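Local coordinates for protein DYNE8 (PDB 4AMM) that supplies the acyltransferase domain of an iterative enediyne polyketide synthase of dynemicin biosynthesis, and probably loads acyl units onto it for chain assembly, at residues P1-G9 and R32-A43; V50-V58 and R87-G95. All coordinates share one frame; numbering follows the deposited sequence.

Interaction 1 of 2, residues P1-G9 and R32-A43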
ATOM      1  N   PRO A   1       5.145  11.780  19.091  1.00 39.45           N
ATOM      2  CA  PRO A   1       5.496  11.310  17.729  1.00 38.25           C
ATOM      3  C   PRO A   1       6.522  12.250  17.030  1.00 37.28           C
ATOM      4  O   PRO A   1       6.569  13.443  17.359  1.00 38.35           O
ATOM      5  CB  PRO A   1       4.141  11.283  16.988  1.00 38.60           C
ATOM      6  CG  PRO A   1       3.215  12.125  17.793  1.00 39.53           C
ATOM      7  CD  PRO A   1       3.726  12.171  19.215  1.00 40.63           C
ATOM      8  N   ASP A   2       7.340  11.705  16.103  1.00 35.62           N
ATOM      9  CA  ASP A   2       8.313  12.482  15.305  1.00 33.65           C
ATOM     10  C   ASP A   2       7.711  13.329  14.170  1.00 30.85           C
ATOM     11  O   ASP A   2       8.342  14.241  13.653  1.00 30.66           O
ATOM     12  CB  ASP A   2       9.453  11.589  14.767  1.00 34.82           C
ATOM     13  CG  ASP A   2       8.961  10.421  13.862  1.00 39.18           C
ATOM     14  OD1 ASP A   2       7.731  10.154  13.775  1.00 44.11           O
ATOM     15  OD2 ASP A   2       9.836   9.748  13.249  1.00 43.16           O
ATOM     16  N   HIS A   3       6.463  13.035  13.792  1.00 28.75           N
ATOM     17  CA  HIS A   3       5.761  13.926  12.897  1.00 25.73           C
ATOM     18  C   HIS A   3       4.469  14.251  13.623  1.00 23.31           C
ATOM     19  O   HIS A   3       3.880  13.397  14.345  1.00 25.63           O
ATOM     20  CB  HIS A   3       5.390  13.299  11.543  1.00 25.74           C
ATOM     21  CG  HIS A   3       6.533  13.173  10.594  1.00 30.29           C
ATOM     22  ND1 HIS A   3       7.587  12.325  10.841  1.00 29.87           N
ATOM     23  CD2 HIS A   3       6.804  13.799   9.435  1.00 31.46           C
ATOM     24  CE1 HIS A   3       8.475  12.447   9.873  1.00 32.10           C
ATOM     25  NE2 HIS A   3       8.015  13.317   8.994  1.00 35.80           N
ATOM     26  N   GLU A   4       4.065  15.481  13.451  1.00 18.70           N
ATOM     27  CA  GLU A   4       2.808  15.972  13.967  1.00 17.34           C
ATOM     28  C   GLU A   4       1.835  16.071  12.806  1.00 15.94           C
ATOM     29  O   GLU A   4       2.223  16.318  11.650  1.00 16.46           O
ATOM     30  CB  GLU A   4       3.025  17.330  14.628  1.00 19.28           C
ATOM     31  CG  GLU A   4       1.780  17.736  15.389  1.00 20.37           C
ATOM     32  CD  GLU A   4       1.417  16.629  16.432  1.00 28.24           C
ATOM     33  OE1 GLU A   4       2.039  16.565  17.522  1.00 27.24           O
ATOM     34  OE2 GLU A   4       0.582  15.754  16.074  1.00 24.69           O
ATOM     35  N   LEU A   5       0.531  15.945  13.092  1.00 14.54           N
ATOM     36  CA  LEU A   5      -0.523  16.103  12.112  1.00 13.70           C
ATOM     37  C   LEU A   5      -1.250  17.384  12.324  1.00 13.63           C
ATOM     38  O   LEU A   5      -1.809  17.597  13.425  1.00 14.89           O
ATOM     39  CB  LEU A   5      -1.525  14.942  12.319  1.00 14.10           C
ATOM     40  CG  LEU A   5      -2.814  15.035  11.477  1.00 14.33           C
ATOM     41  CD1 LEU A   5      -2.519  15.024   9.959  1.00 14.72           C
ATOM     42  CD2 LEU A   5      -3.698  13.813  11.887  1.00 15.63           C
ATOM     43  N   VAL A   6      -1.288  18.261  11.322  1.00 12.60           N
ATOM     44  CA  VAL A   6      -1.926  19.545  11.453  1.00 12.35           C
ATOM     45  C   VAL A   6      -3.031  19.637  10.436  1.00 11.79           C
ATOM     46  O   VAL A   6      -2.813  19.516   9.220  1.00 13.68           O
ATOM     47  CB  VAL A   6      -0.943  20.704  11.165  1.00 13.47           C
ATOM     48  CG1 VAL A   6      -1.653  21.975  11.337  1.00 15.72           C
ATOM     49  CG2 VAL A   6       0.208  20.561  12.146  1.00 15.93           C
ATOM     50  N   VAL A   7      -4.297  19.686  10.949  1.00 12.42           N
ATOM     51  CA  VAL A   7      -5.433  19.798  10.068  1.00 13.32           C
ATOM     52  C   VAL A   7      -6.182  21.084  10.298  1.00 15.30           C
ATOM     53  O   VAL A   7      -6.193  21.583  11.434  1.00 17.28           O
ATOM     54  CB  VAL A   7      -6.418  18.600  10.221  1.00 14.13           C
ATOM     55  CG1 VAL A   7      -5.730  17.243  10.062  1.00 12.94           C
ATOM     56  CG2 VAL A   7      -7.214  18.633  11.595  1.00 15.89           C
ATOM     57  N   CYS A   8      -6.868  21.540   9.258  1.00 14.47           N
ATOM     58  CA  CYS A   8      -7.918  22.537   9.504  1.00 18.24           C
ATOM     59  C   CYS A   8      -8.817  22.658   8.314  1.00 16.15           C
ATOM     60  O   CYS A   8      -8.623  22.013   7.308  1.00 15.10           O
ATOM     61  CB  CYS A   8      -7.378  23.851   9.950  1.00 20.68           C
ATOM     62  SG  CYS A   8      -6.470  24.565   8.655  1.00 22.82           S
ATOM     63  N   GLY A   9      -9.847  23.517   8.461  1.00 16.09           N
ATOM     64  CA  GLY A   9     -10.746  23.660   7.365  1.00 16.42           C
ATOM     65  C   GLY A   9     -11.636  24.875   7.531  1.00 15.24           C
ATOM     66  O   GLY A   9     -11.553  25.575   8.514  1.00 18.02           O
ATOM     67  N   ARG A  32       8.193  22.807  19.873  1.00 31.22           N
ATOM     68  CA  ARG A  32       7.573  21.558  19.560  1.00 31.76           C
ATOM     69  C   ARG A  32       6.378  21.318  20.493  1.00 30.28           C
ATOM     70  O   ARG A  32       5.316  20.990  19.980  1.00 28.28           O
ATOM     71  CB  ARG A  32       8.578  20.411  19.577  1.00 33.58           C
ATOM     72  CG  ARG A  32       7.969  19.065  19.227  1.00 38.28           C
ATOM     73  CD  ARG A  32       7.729  18.871  17.668  1.00 43.52           C
ATOM     74  NE  ARG A  32       7.099  17.559  17.401  1.00 45.85           N
ATOM     75  CZ  ARG A  32       5.816  17.275  17.618  1.00 47.06           C
ATOM     76  NH1 ARG A  32       4.989  18.213  18.083  1.00 47.82           N
ATOM     77  NH2 ARG A  32       5.349  16.056  17.376  1.00 46.00           N
ATOM     78  N   PRO A  33       6.521  21.485  21.829  1.00 29.09           N
ATOM     79  CA  PRO A  33       5.319  21.336  22.678  1.00 27.31           C
ATOM     80  C   PRO A  33       4.202  22.320  22.329  1.00 25.52           C
ATOM     81  O   PRO A  33       2.995  21.933  22.377  1.00 25.67           O
ATOM     82  CB  PRO A  33       5.847  21.574  24.100  1.00 28.57           C
ATOM     83  CG  PRO A  33       7.314  21.227  24.007  1.00 30.13           C
ATOM     84  CD  PRO A  33       7.737  21.646  22.669  1.00 28.67           C
ATOM     85  N   GLU A  34       4.536  23.540  21.942  1.00 23.48           N
ATOM     86  CA  GLU A  34       3.517  24.526  21.512  1.00 22.42           C
ATOM     87  C   GLU A  34       2.848  24.094  20.201  1.00 22.12           C
ATOM     88  O   GLU A  34       1.622  24.272  20.024  1.00 20.70           O
ATOM     89  CB  GLU A  34       4.157  25.925  21.343  1.00 23.00           C
ATOM     90  CG  GLU A  34       4.273  26.671  22.615  1.00 27.26           C
ATOM     91  CD  GLU A  34       5.321  27.765  22.515  1.00 36.13           C
ATOM     92  OE1 GLU A  34       6.307  27.549  21.778  1.00 39.41           O
ATOM     93  OE2 GLU A  34       5.144  28.821  23.187  1.00 40.64           O
ATOM     94  N   LEU A  35       3.601  23.523  19.275  1.00 21.05           N
ATOM     95  CA  LEU A  35       3.061  23.046  18.004  1.00 19.28           C
ATOM     96  C   LEU A  35       2.112  21.895  18.309  1.00 19.34           C
ATOM     97  O   LEU A  35       1.050  21.826  17.675  1.00 17.84           O
ATOM     98  CB  LEU A  35       4.196  22.598  17.062  1.00 20.64           C
ATOM     99  CG  LEU A  35       3.827  21.770  15.842  1.00 20.20           C
ATOM    100  CD1 LEU A  35       3.091  22.669  14.952  1.00 21.35           C
ATOM    101  CD2 LEU A  35       5.043  21.114  15.143  1.00 20.12           C
ATOM    102  N   THR A  36       2.469  20.975  19.184  1.00 18.33           N
ATOM    103  CA  THR A  36       1.502  19.895  19.548  1.00 19.46           C
ATOM    104  C   THR A  36       0.234  20.461  20.113  1.00 19.15           C
ATOM    105  O   THR A  36      -0.853  19.983  19.747  1.00 19.10           O
ATOM    106  CB  THR A  36       2.176  18.913  20.511  1.00 21.65           C
ATOM    107  OG1 THR A  36       3.229  18.286  19.813  1.00 26.35           O
ATOM    108  CG2 THR A  36       1.230  17.866  20.967  1.00 21.20           C
ATOM    109  N   ASP A  37       0.278  21.453  20.981  1.00 19.08           N
ATOM    110  CA  ASP A  37      -0.956  22.065  21.495  1.00 17.87           C
ATOM    111  C   ASP A  37      -1.725  22.726  20.404  1.00 18.74           C
ATOM    112  O   ASP A  37      -3.001  22.570  20.344  1.00 16.83           O
ATOM    113  CB  ASP A  37      -0.650  23.093  22.596  1.00 19.78           C
ATOM    114  CG  ASP A  37      -0.471  22.456  23.979  1.00 26.40           C
ATOM    115  OD1 ASP A  37      -1.024  21.353  24.260  1.00 27.00           O
ATOM    116  OD2 ASP A  37       0.257  23.085  24.807  1.00 28.61           O
ATOM    117  N   LEU A  38      -1.098  23.437  19.475  1.00 15.59           N
ATOM    118  CA  LEU A  38      -1.850  24.050  18.414  1.00 15.89           C
ATOM    119  C   LEU A  38      -2.492  22.955  17.571  1.00 14.33           C
ATOM    120  O   LEU A  38      -3.714  23.083  17.240  1.00 14.94           O
ATOM    121  CB  LEU A  38      -0.913  24.907  17.533  1.00 17.49           C
ATOM    122  CG  LEU A  38      -1.502  25.476  16.250  1.00 19.78           C
ATOM    123  CD1 LEU A  38      -2.611  26.440  16.568  1.00 24.17           C
ATOM    124  CD2 LEU A  38      -0.385  26.211  15.441  1.00 21.84           C
ATOM    125  N   ALA A  39      -1.771  21.905  17.203  1.00 14.58           N
ATOM    126  CA  ALA A  39      -2.272  20.833  16.308  1.00 12.56           C
ATOM    127  C   ALA A  39      -3.427  20.109  17.055  1.00 12.82           C
ATOM    128  O   ALA A  39      -4.458  19.773  16.394  1.00 12.39           O
ATOM    129  CB  ALA A  39      -1.127  19.882  16.008  1.00 13.80           C
ATOM    130  N   ALA A  40      -3.299  19.847  18.327  1.00 12.81           N
ATOM    131  CA  ALA A  40      -4.385  19.093  19.029  1.00 13.61           C
ATOM    132  C   ALA A  40      -5.598  19.992  19.051  1.00 12.67           C
ATOM    133  O   ALA A  40      -6.747  19.486  18.917  1.00 13.40           O
ATOM    134  CB  ALA A  40      -3.950  18.719  20.391  1.00 12.84           C
ATOM    135  N   GLY A  41      -5.440  21.295  19.278  1.00 12.64           N
ATOM    136  CA  GLY A  41      -6.584  22.216  19.289  1.00 13.17           C
ATOM    137  C   GLY A  41      -7.217  22.311  17.972  1.00 11.89           C
ATOM    138  O   GLY A  41      -8.500  22.328  17.862  1.00 13.31           O
ATOM    139  N   LEU A  42      -6.473  22.387  16.863  1.00 12.20           N
ATOM    140  CA  LEU A  42      -7.056  22.450  15.538  1.00 13.16           C
ATOM    141  C   LEU A  42      -7.824  21.194  15.240  1.00 11.40           C
ATOM    142  O   LEU A  42      -8.891  21.276  14.592  1.00 12.21           O
ATOM    143  CB  LEU A  42      -5.906  22.674  14.474  1.00 12.92           C
ATOM    144  CG  LEU A  42      -5.355  24.111  14.547  1.00 13.92           C
ATOM    145  CD1 LEU A  42      -4.043  24.111  13.646  1.00 15.64           C
ATOM    146  CD2 LEU A  42      -6.342  25.083  13.992  1.00 16.79           C
ATOM    147  N   ALA A  43      -7.311  20.030  15.635  1.00 11.28           N
ATOM    148  CA  ALA A  43      -8.013  18.766  15.320  1.00 11.36           C
ATOM    149  C   ALA A  43      -9.357  18.758  16.081  1.00 10.91           C
ATOM    150  O   ALA A  43     -10.367  18.271  15.505  1.00 11.35           O
ATOM    151  CB  ALA A  43      -7.182  17.581  15.670  1.00 12.80           C
TER
HETATM  152  O   HOH W   1      -4.345  18.962  13.733  1.00 14.53           O
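Glu4 and Arg32 meet as a salt bridge of modest geometry: both terminal nitrogens, NH1 and NH2, lie 3.4 Å from Glu4 OE1, and both bonds are weak. The carboxylate and guanidinium planes stand 86° apart, which excludes a flat two-pronged pairing, and Glu4 CB lies over one face of the guanidinium. A shorter bond runs from Arg32 NH2 to Pro1 O at 2.9 Å, near the edge of the guanidinium. Thr36 OG1 donates to Glu4 OE1 at 3.1 Å, on the anti side of the carboxylate. The bend of the Glu4 chain at chi2 (57°) turns OE1 toward Thr36 OG1 and the Arg32 guanidinium, while OE2 takes the backbone N-H of Leu5 and pairs with Arg401. With an alanine here, Arg32 and Arg401 are likely to lose their shared counter-charge, and Thr36 OG1 this acceptor.

Further along, Ala39 CA comes within 5.0 Å of Val6 CA. Ala39 CB points at the strand and fits between Glu4 CG and Leu5 O, 3.5 Å from the latter. Val6 CG1 touches Leu42 CD1 at 4.0 Å, and Leu42 CB presses on Val7 O at 3.2 Å, a buried carbonyl with no hydrogen-bond partner in the model. One water donates to Leu5 O and Ala39 O and accepts from Val7 N, bridging strand and helix backbones. The axes of strand segment 4-9 and helix segment 32-43 come within 7.2 Å, their directions 41° apart. Strand 4-10 is outermost in its antiparallel sheet; Leu64 of helix 61-76 packs on Val6 and Leu35, while helix 376-387 receives Leu5 and Val7.

Interaction 2 of 2, residues V50-V58 and R87-G95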
ATOM      1  N   VAL A  50     -16.594  19.700   7.302  1.00 19.10           N
ATOM      2  CA  VAL A  50     -15.558  20.741   7.168  1.00 16.47           C
ATOM      3  C   VAL A  50     -15.357  20.823   5.661  1.00 16.78           C
ATOM      4  O   VAL A  50     -14.704  19.981   5.023  1.00 16.85           O
ATOM      5  CB  VAL A  50     -14.248  20.275   7.768  1.00 15.82           C
ATOM      6  CG1 VAL A  50     -13.214  21.346   7.556  1.00 18.25           C
ATOM      7  CG2 VAL A  50     -14.311  19.993   9.301  1.00 19.43           C
ATOM      8  N   PRO A  51     -15.980  21.786   4.968  1.00 15.97           N
ATOM      9  CA  PRO A  51     -16.074  21.739   3.503  1.00 17.65           C
ATOM     10  C   PRO A  51     -14.728  21.766   2.769  1.00 17.29           C
ATOM     11  O   PRO A  51     -14.509  20.812   1.988  1.00 21.24           O
ATOM     12  CB  PRO A  51     -16.994  22.988   3.201  1.00 18.84           C
ATOM     13  CG  PRO A  51     -17.838  23.133   4.524  1.00 22.00           C
ATOM     14  CD  PRO A  51     -16.827  22.819   5.616  1.00 17.75           C
ATOM     15  N   ALA A  52     -13.902  22.744   3.059  1.00 14.74           N
ATOM     16  CA  ALA A  52     -12.581  22.960   2.406  1.00 15.63           C
ATOM     17  C   ALA A  52     -11.539  22.589   3.492  1.00 14.62           C
ATOM     18  O   ALA A  52     -11.599  23.023   4.636  1.00 15.36           O
ATOM     19  CB  ALA A  52     -12.420  24.460   2.027  1.00 19.00           C
ATOM     20  N   ARG A  53     -10.588  21.728   3.057  1.00 13.12           N
ATOM     21  CA  ARG A  53      -9.673  21.084   4.048  1.00 12.87           C
ATOM     22  C   ARG A  53      -8.192  21.191   3.692  1.00 13.05           C
ATOM     23  O   ARG A  53      -7.819  21.084   2.513  1.00 14.77           O
ATOM     24  CB  ARG A  53     -10.054  19.608   4.156  1.00 13.25           C
ATOM     25  CG  ARG A  53     -11.484  19.323   4.640  1.00 13.50           C
ATOM     26  CD  ARG A  53     -11.755  17.846   4.846  1.00 14.63           C
ATOM     27  NE  ARG A  53     -13.113  17.666   5.394  1.00 16.37           N
ATOM     28  CZ  ARG A  53     -13.526  16.535   6.000  1.00 16.90           C
ATOM     29  NH1 ARG A  53     -12.725  15.460   6.158  1.00 13.01           N
ATOM     30  NH2 ARG A  53     -14.843  16.479   6.412  1.00 18.08           N
ATOM     31  N   PHE A  54      -7.431  21.309   4.720  1.00 13.10           N
ATOM     32  CA  PHE A  54      -5.945  21.294   4.668  1.00 13.09           C
ATOM     33  C   PHE A  54      -5.532  20.261   5.638  1.00 11.71           C
ATOM     34  O   PHE A  54      -5.996  20.204   6.797  1.00 12.49           O
ATOM     35  CB  PHE A  54      -5.383  22.664   5.072  1.00 13.83           C
ATOM     36  CG  PHE A  54      -3.904  22.689   5.351  1.00 14.11           C
ATOM     37  CD1 PHE A  54      -3.482  22.415   6.608  1.00 13.26           C
ATOM     38  CD2 PHE A  54      -3.033  23.007   4.325  1.00 16.14           C
ATOM     39  CE1 PHE A  54      -2.117  22.432   6.926  1.00 16.70           C
ATOM     40  CE2 PHE A  54      -1.653  23.032   4.622  1.00 18.75           C
ATOM     41  CZ  PHE A  54      -1.219  22.745   5.897  1.00 16.94           C
ATOM     42  N   ALA A  55      -4.481  19.445   5.318  1.00 11.84           N
ATOM     43  CA  ALA A  55      -3.842  18.616   6.329  1.00 11.71           C
ATOM     44  C   ALA A  55      -2.377  18.415   5.933  1.00 12.45           C
ATOM     45  O   ALA A  55      -2.140  18.163   4.732  1.00 14.53           O
ATOM     46  CB  ALA A  55      -4.525  17.206   6.388  1.00 12.99           C
ATOM     47  N   ALA A  56      -1.489  18.420   6.909  1.00 12.95           N
ATOM     48  CA  ALA A  56      -0.070  18.195   6.615  1.00 14.30           C
ATOM     49  C   ALA A  56       0.504  17.437   7.751  1.00 13.46           C
ATOM     50  O   ALA A  56       0.240  17.670   8.940  1.00 14.14           O
ATOM     51  CB  ALA A  56       0.624  19.548   6.482  1.00 14.58           C
ATOM     52  N   ALA A  57       1.441  16.547   7.396  1.00 14.36           N
ATOM     53  CA  ALA A  57       2.278  15.905   8.381  1.00 13.96           C
ATOM     54  C   ALA A  57       3.611  16.672   8.404  1.00 15.12           C
ATOM     55  O   ALA A  57       4.222  16.800   7.343  1.00 18.73           O
ATOM     56  CB  ALA A  57       2.516  14.469   7.974  1.00 17.24           C
ATOM     57  N   VAL A  58       4.019  17.090   9.567  1.00 14.77           N
ATOM     58  CA  VAL A  58       5.199  17.977   9.658  1.00 16.73           C
ATOM     59  C   VAL A  58       6.125  17.536  10.759  1.00 19.44           C
ATOM     60  O   VAL A  58       5.718  16.964  11.764  1.00 19.53           O
ATOM     61  CB  VAL A  58       4.755  19.457   9.852  1.00 18.75           C
ATOM     62  CG1 VAL A  58       3.809  19.959   8.679  1.00 19.39           C
ATOM     63  CG2 VAL A  58       4.086  19.630  11.240  1.00 19.89           C
ATOM     64  N   ARG A  87       5.404  14.551   0.295  1.00 15.97           N
ATOM     65  CA  ARG A  87       5.661  15.593   1.249  1.00 18.92           C
ATOM     66  C   ARG A  87       4.610  15.628   2.402  1.00 17.97           C
ATOM     67  O   ARG A  87       4.655  16.545   3.197  1.00 22.08           O
ATOM     68  CB  ARG A  87       5.843  16.938   0.579  1.00 18.86           C
ATOM     69  CG  ARG A  87       7.058  16.974  -0.425  1.00 17.02           C
ATOM     70  CD  ARG A  87       8.349  17.089   0.317  1.00 19.76           C
ATOM     71  NE  ARG A  87       9.506  17.058  -0.576  1.00 17.92           N
ATOM     72  CZ  ARG A  87      10.131  15.961  -0.970  1.00 18.33           C
ATOM     73  NH1 ARG A  87       9.769  14.697  -0.627  1.00 19.75           N
ATOM     74  NH2 ARG A  87      11.216  16.135  -1.791  1.00 20.79           N
ATOM     75  N   GLY A  88       3.660  14.726   2.327  1.00 18.47           N
ATOM     76  CA  GLY A  88       2.603  14.635   3.371  1.00 19.04           C
ATOM     77  C   GLY A  88       1.694  15.872   3.443  1.00 16.55           C
ATOM     78  O   GLY A  88       1.278  16.235   4.549  1.00 17.08           O
ATOM     79  N   LEU A  89       1.409  16.479   2.297  1.00 15.53           N
ATOM     80  CA  LEU A  89       0.697  17.737   2.236  1.00 14.52           C
ATOM     81  C   LEU A  89      -0.472  17.569   1.357  1.00 14.18           C
ATOM     82  O   LEU A  89      -0.352  17.118   0.222  1.00 14.15           O
ATOM     83  CB  LEU A  89       1.611  18.852   1.623  1.00 15.77           C
ATOM     84  CG  LEU A  89       0.804  20.088   1.264  1.00 17.96           C
ATOM     85  CD1 LEU A  89       0.094  20.692   2.501  1.00 21.12           C
ATOM     86  CD2 LEU A  89       1.795  21.084   0.619  1.00 22.96           C
ATOM     87  N   PHE A  90      -1.694  17.873   1.890  1.00 14.50           N
ATOM     88  CA  PHE A  90      -2.894  17.608   1.150  1.00 15.09           C
ATOM     89  C   PHE A  90      -3.883  18.741   1.342  1.00 14.36           C
ATOM     90  O   PHE A  90      -4.101  19.196   2.485  1.00 17.12           O
ATOM     91  CB  PHE A  90      -3.552  16.313   1.583  1.00 14.06           C
ATOM     92  CG  PHE A  90      -2.633  15.129   1.563  1.00 13.92           C
ATOM     93  CD1 PHE A  90      -2.472  14.356   0.369  1.00 14.28           C
ATOM     94  CD2 PHE A  90      -1.910  14.798   2.659  1.00 14.38           C
ATOM     95  CE1 PHE A  90      -1.605  13.282   0.365  1.00 18.40           C
ATOM     96  CE2 PHE A  90      -1.087  13.743   2.658  1.00 16.79           C
ATOM     97  CZ  PHE A  90      -0.929  13.020   1.470  1.00 15.87           C
ATOM     98  N   LEU A  91      -4.416  19.278   0.236  1.00 14.61           N
ATOM     99  CA  LEU A  91      -5.374  20.424   0.263  1.00 13.86           C
ATOM    100  C   LEU A  91      -6.449  20.114  -0.706  1.00 14.78           C
ATOM    101  O   LEU A  91      -6.176  19.853  -1.893  1.00 14.90           O
ATOM    102  CB  LEU A  91      -4.614  21.700  -0.108  1.00 16.64           C
ATOM    103  CG  LEU A  91      -5.413  22.975  -0.318  1.00 20.43           C
ATOM    104  CD1 LEU A  91      -6.519  23.016  -1.400  1.00 23.37           C
ATOM    105  CD2 LEU A  91      -5.946  23.582   0.851  1.00 23.04           C
ATOM    106  N   VAL A  92      -7.710  20.195  -0.238  1.00 13.38           N
ATOM    107  CA  VAL A  92      -8.820  19.859  -1.130  1.00 14.53           C
ATOM    108  C   VAL A  92      -9.944  20.824  -0.861  1.00 15.67           C
ATOM    109  O   VAL A  92     -10.389  20.906   0.286  1.00 15.77           O
ATOM    110  CB  VAL A  92      -9.301  18.401  -0.882  1.00 13.36           C
ATOM    111  CG1 VAL A  92     -10.438  18.060  -1.743  1.00 18.42           C
ATOM    112  CG2 VAL A  92      -8.191  17.399  -1.166  1.00 14.96           C
ATOM    113  N   VAL A  93     -10.339  21.563  -1.913  1.00 17.83           N
ATOM    114  CA  VAL A  93     -11.551  22.405  -1.860  1.00 20.37           C
ATOM    115  C   VAL A  93     -12.573  21.736  -2.815  1.00 22.44           C
ATOM    116  O   VAL A  93     -12.234  21.381  -3.919  1.00 24.69           O
ATOM    117  CB  VAL A  93     -11.207  23.831  -2.360  1.00 20.72           C
ATOM    118  CG1 VAL A  93     -12.498  24.705  -2.387  1.00 22.86           C
ATOM    119  CG2 VAL A  93     -10.172  24.449  -1.513  1.00 22.18           C
ATOM    120  N   GLY A  94     -13.781  21.502  -2.348  1.00 25.58           N
ATOM    121  CA  GLY A  94     -14.759  20.841  -3.205  1.00 28.22           C
ATOM    122  C   GLY A  94     -14.705  19.312  -3.176  1.00 28.94           C
ATOM    123  O   GLY A  94     -15.220  18.694  -4.082  1.00 31.69           O
ATOM    124  N   GLY A  95     -14.076  18.676  -2.154  1.00 27.95           N
ATOM    125  CA  GLY A  95     -14.112  17.170  -1.996  1.00 21.44           C
ATOM    126  C   GLY A  95     -15.502  16.777  -1.527  1.00 23.97           C
ATOM    127  O   GLY A  95     -16.439  17.678  -1.425  1.00 25.95           O
TER
HETATM  128  O   HOH W   2     -12.902  19.515   0.305  1.00 20.47           O
HETATM  129  O   HOH W   3       3.948  18.425   5.112  1.00 24.28           O
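Arg53 and Val92 form a hydrogen-bonded antiparallel pair, Arg53 N to Val92 O and Val92 N to Arg53 O each measuring 2.9 Å. Ala55 and Phe90 repeat the pattern two residues on, and Ala57 N extends the ladder with a bond to Gly88 O. Phe54 with Leu91 and Ala56 with Leu89 are the intervening non-hydrogen-bonded pairs. The strand axes are 179° apart in direction, which confirms an antiparallel pair; the bridges from Arg53-Val92 to Ala56-Leu89 define the register.

Weaker CA-H...O contacts reinforce the ladder. Gly88 O receives the CA-H of Ala56 at 3.2 Å besides its amide bond. Gly88, with phi at 65°, and Leu89 both face Asp84 in a G1 bulge; a beta carbon on Gly88 would come tight against the Ala57 methyl.

Apolar packing between the strands is concentrated on the face bearing Phe54, Ala56, Leu89 and Leu91. Leu89 CD1 reaches Phe54 CE2 at 3.6 Å, lying obliquely to the ring, and also touches Ala56 CB at 4.2 Å. Phe54 CG is anti to the backbone N (chi1 167°), which swings the ring along the sheet to that diagonal neighbour. Helices 13-27 and 61-76 cover this face. On the other, Phe90 and Ala55 meet helix 376-387, and Phe90 and Val92 meet strand 81-84.

At the Pro51 end a water joins Pro51 O, Val92 O and Gly95 N; another lies near Ala57 O and Arg87 O at the far end. Within 50-58, Arg53 NE binds Val50 O at 2.8 Å, in the guanidinium plane and on a carbonyl lone pair.

Direction-specific backbone bonds thus set the register, while the buried Arg53 guanidinium ties the pair to Phe386 O, Val391 O and the Asp392 carboxylate.

How the interactions relate
Interaction 1 closes before interaction 2 opens along the chain, helix 32-45 leading on to strand 52-58, and their centres lie about 14 Å apart. They share one antiparallel sheet, ordered 4-10, 52-58, 89-92, 81-84, in which strand 52-58 is the common neighbour. Direct evidence of the join is Glu4 N to Val58 O at 2.8 Å and Val6 O to Ala56 N at 2.9 Å, both probable hydrogen bonds. Interaction 1 adds a helix along the sheet's edge, whereas interaction 2 builds its interior. Helices 13-27, 61-76 and 376-387 touch both contacts. The unit lies apart from the parallel sheet and is consistent with the linker subdomain between ketosynthase and acyltransferase in related synthases.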